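Local coordinates for saposin-like protein (Necator americanus, PDB 3S63), which probably binds lipids and interacts with membranes, at residues A[14-19]-A[36-41]. Sequence-based numbering, arbitrary orientation.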
ATOM      1  N   LEU A  14       1.031  -2.620   1.595  1.00 35.43           N
ATOM      2  CA  LEU A  14       1.926  -1.514   1.915  1.00 34.75           C
ATOM      3  C   LEU A  14       2.897  -1.879   3.027  1.00 38.24           C
ATOM      4  O   LEU A  14       4.011  -1.361   3.100  1.00 39.49           O
ATOM      5  CB  LEU A  14       1.124  -0.285   2.335  1.00 34.35           C
ATOM      6  CG  LEU A  14       0.285   0.366   1.251  1.00 35.26           C
ATOM      7  CD1 LEU A  14      -0.042   1.767   1.669  1.00 32.44           C
ATOM      8  CD2 LEU A  14       1.051   0.363  -0.053  1.00 34.20           C
ATOM      9  N   ARG A  15       2.455  -2.762   3.912  1.00 40.50           N
ATOM     10  CA  ARG A  15       3.235  -3.138   5.078  1.00 36.54           C
ATOM     11  C   ARG A  15       4.318  -4.112   4.673  1.00 36.10           C
ATOM     12  O   ARG A  15       5.449  -4.034   5.141  1.00 35.31           O
ATOM     13  CB  ARG A  15       2.316  -3.788   6.102  1.00 40.65           C
ATOM     14  CG  ARG A  15       3.012  -4.306   7.328  1.00 45.89           C
ATOM     15  CD  ARG A  15       2.679  -5.771   7.522  1.00 49.81           C
ATOM     16  NE  ARG A  15       1.521  -5.972   8.385  1.00 62.08           N
ATOM     17  CZ  ARG A  15       0.602  -6.913   8.189  1.00 67.49           C
ATOM     18  NH1 ARG A  15       0.696  -7.728   7.140  1.00 57.57           N
ATOM     19  NH2 ARG A  15      -0.413  -7.032   9.035  1.00 75.38           N
ATOM     20  N   THR A  16       3.944  -5.034   3.793  1.00 33.11           N
ATOM     21  CA  THR A  16       4.850  -6.039   3.269  1.00 33.34           C
ATOM     22  C   THR A  16       5.984  -5.395   2.469  1.00 35.35           C
ATOM     23  O   THR A  16       7.142  -5.745   2.645  1.00 33.76           O
ATOM     24  CB  THR A  16       4.083  -7.070   2.415  1.00 34.95           C
ATOM     25  OG1 THR A  16       3.237  -7.856   3.265  1.00 39.76           O
ATOM     26  CG2 THR A  16       5.030  -8.001   1.713  1.00 34.12           C
ATOM     27  N   VAL A  17       5.649  -4.438   1.608  1.00 35.31           N
ATOM     28  CA  VAL A  17       6.656  -3.718   0.836  1.00 29.12           C
ATOM     29  C   VAL A  17       7.521  -2.817   1.726  1.00 33.83           C
ATOM     30  O   VAL A  17       8.720  -2.663   1.483  1.00 36.02           O
ATOM     31  CB  VAL A  17       6.025  -2.876  -0.293  1.00 27.57           C
ATOM     32  CG1 VAL A  17       7.053  -1.907  -0.885  1.00 23.18           C
ATOM     33  CG2 VAL A  17       5.399  -3.784  -1.366  1.00 24.02           C
ATOM     34  N   PHE A  18       6.928  -2.224   2.758  1.00 32.85           N
ATOM     35  CA  PHE A  18       7.696  -1.380   3.673  1.00 33.33           C
ATOM     36  C   PHE A  18       8.663  -2.233   4.478  1.00 35.98           C
ATOM     37  O   PHE A  18       9.794  -1.831   4.740  1.00 36.52           O
ATOM     38  CB  PHE A  18       6.770  -0.629   4.617  1.00 28.53           C
ATOM     39  CG  PHE A  18       7.478   0.304   5.573  1.00 32.76           C
ATOM     40  CD1 PHE A  18       7.754   1.616   5.214  1.00 34.87           C
ATOM     41  CD2 PHE A  18       7.823  -0.112   6.853  1.00 38.45           C
ATOM     42  CE1 PHE A  18       8.377   2.496   6.107  1.00 32.45           C
ATOM     43  CE2 PHE A  18       8.452   0.759   7.748  1.00 31.08           C
ATOM     44  CZ  PHE A  18       8.728   2.060   7.369  1.00 31.97           C
ATOM     45  N   GLY A  19       8.205  -3.414   4.872  1.00 37.32           N
ATOM     46  CA  GLY A  19       9.041  -4.341   5.604  1.00 32.81           C
ATOM     47  C   GLY A  19      10.145  -4.845   4.708  1.00 32.78           C
ATOM     48  O   GLY A  19      11.252  -5.084   5.161  1.00 33.68           O
ATOM     49  N   LYS A  36       4.432  -2.975  -7.404  1.00 36.25           N
ATOM     50  CA  LYS A  36       3.920  -3.794  -8.518  1.00 37.26           C
ATOM     51  C   LYS A  36       4.088  -5.305  -8.297  1.00 38.69           C
ATOM     52  O   LYS A  36       3.136  -6.067  -8.478  1.00 40.90           O
ATOM     53  CB  LYS A  36       4.550  -3.367  -9.855  1.00 34.57           C
ATOM     54  CG  LYS A  36       4.054  -2.015 -10.348  1.00 36.18           C
ATOM     55  CD  LYS A  36       4.890  -1.415 -11.479  1.00 37.50           C
ATOM     56  CE  LYS A  36       4.744  -2.166 -12.799  1.00 50.46           C
ATOM     57  NZ  LYS A  36       5.245  -1.351 -13.957  1.00 54.61           N
ATOM     58  N   HIS A  37       5.289  -5.730  -7.898  1.00 33.47           N
ATOM     59  CA  HIS A  37       5.555  -7.142  -7.605  1.00 32.81           C
ATOM     60  C   HIS A  37       4.634  -7.651  -6.502  1.00 34.95           C
ATOM     61  O   HIS A  37       4.141  -8.774  -6.549  1.00 39.44           O
ATOM     62  CB  HIS A  37       7.034  -7.351  -7.218  1.00 37.44           C
ATOM     63  CG  HIS A  37       7.344  -8.733  -6.714  1.00 44.69           C
ATOM     64  ND1 HIS A  37       7.089  -9.133  -5.417  1.00 47.08           N
ATOM     65  CD2 HIS A  37       7.882  -9.810  -7.337  1.00 40.82           C
ATOM     66  CE1 HIS A  37       7.449 -10.397  -5.264  1.00 38.65           C
ATOM     67  NE2 HIS A  37       7.933 -10.830  -6.414  1.00 39.84           N
ATOM     68  N   GLU A  38       4.396  -6.813  -5.505  1.00 30.42           N
ATOM     69  CA  GLU A  38       3.592  -7.218  -4.374  1.00 33.42           C
ATOM     70  C   GLU A  38       2.112  -7.287  -4.748  1.00 38.02           C
ATOM     71  O   GLU A  38       1.362  -8.103  -4.200  1.00 39.86           O
ATOM     72  CB  GLU A  38       3.834  -6.277  -3.192  1.00 30.13           C
ATOM     73  CG  GLU A  38       2.806  -6.393  -2.089  1.00 32.25           C
ATOM     74  CD  GLU A  38       2.821  -7.735  -1.382  1.00 35.15           C
ATOM     75  OE1 GLU A  38       3.892  -8.369  -1.308  1.00 38.05           O
ATOM     76  OE2 GLU A  38       1.760  -8.152  -0.878  1.00 34.98           O
ATOM     77  N   CYS A  39       1.692  -6.440  -5.684  1.00 43.87           N
ATOM     78  CA  CYS A  39       0.319  -6.489  -6.211  1.00 41.86           C
ATOM     79  C   CYS A  39      -0.005  -7.833  -6.839  1.00 41.15           C
ATOM     80  O   CYS A  39      -1.123  -8.337  -6.716  1.00 37.34           O
ATOM     81  CB  CYS A  39       0.101  -5.403  -7.256  1.00 35.40           C
ATOM     82  SG  CYS A  39      -0.101  -3.791  -6.547  1.00 33.99           S
ATOM     83  N   LYS A  40       0.991  -8.407  -7.505  1.00 39.41           N
ATOM     84  CA  LYS A  40       0.811  -9.645  -8.247  1.00 39.97           C
ATOM     85  C   LYS A  40       0.820 -10.906  -7.385  1.00 40.09           C
ATOM     86  O   LYS A  40       0.645 -11.991  -7.905  1.00 46.33           O
ATOM     87  CB  LYS A  40       1.853  -9.741  -9.364  1.00 37.97           C
ATOM     88  CG  LYS A  40       1.858  -8.511 -10.262  1.00 38.60           C
ATOM     89  CD  LYS A  40       2.937  -8.550 -11.322  1.00 40.12           C
ATOM     90  CE  LYS A  40       3.075  -7.181 -12.000  1.00 43.30           C
ATOM     91  NZ  LYS A  40       4.182  -7.143 -13.007  1.00 39.65           N
ATOM     92  N   ARG A  41       1.010 -10.771  -6.078  1.00 51.54           N
ATOM     93  CA  ARG A  41       0.873 -11.912  -5.175  1.00 49.51           C
ATOM     94  C   ARG A  41      -0.597 -12.181  -4.829  1.00 56.06           C
ATOM     95  O   ARG A  41      -0.913 -13.188  -4.205  1.00 62.74           O
ATOM     96  CB  ARG A  41       1.659 -11.687  -3.872  1.00 54.65           C
ATOM     97  CG  ARG A  41       3.190 -11.802  -3.980  1.00 59.62           C
ATOM     98  CD  ARG A  41       3.886 -11.597  -2.597  1.00 64.48           C
ATOM     99  NE  ARG A  41       3.236 -12.336  -1.506  1.00 69.87           N
ATOM    100  CZ  ARG A  41       2.484 -11.786  -0.548  1.00 73.59           C
ATOM    101  NH1 ARG A  41       2.293 -10.475  -0.511  1.00 66.39           N
ATOM    102  NH2 ARG A  41       1.925 -12.546   0.392  1.00 69.20           N
TER
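Glu38 lays the aliphatic part of its side chain against Val17 and turns its carboxylate to Thr16, and these three residues make up nearly all of a small contact between helices 3-20 and 28-39. The backbones come nearest at Val17 and Glu38, whose CA atoms lie 7.0 Å apart. Val17 CG2 touches Glu38 CB at 3.5 Å and Glu38 CG at 3.7 Å, the two side chains running past each other in opposite directions. A short branched residue suits this buried place, because one methyl can meet the methylenes of a glutamate while the same side chain also packs on Leu31, Gln34 and Leu35 of helix 28-39. Glu38 sets out with CG anti to its own backbone nitrogen (chi1 165°) and then bends at chi2 (66°), which brings the carboxylate to Thr16, whose side chain crosses that of Glu38 at about a right angle. There the neighbour is a methyl: Thr16 CG2 lies 3.8 Å from Glu38 CD. The threonine hydroxyl is engaged within its own helix, where OG1 hydrogen-bonds to Ile12 O, leaving the methyl for the facing helix. Arg41, just beyond the end of helix 28-39, appears to pair with the carboxylate of Glu38 in a salt bridge, though Glu38 OE2 is less surely placed and the exact geometry is doubtful; such a pairing may help offset the charge of a buried acid. Nearby, the Cys39-Cys49 disulfide ties the end of helix 28-39 to helix 46-65, while Leu14 reaches Leu35, Ile60 and Val74, so helix 3-20 packs against all three other helices of this saposin-like fold.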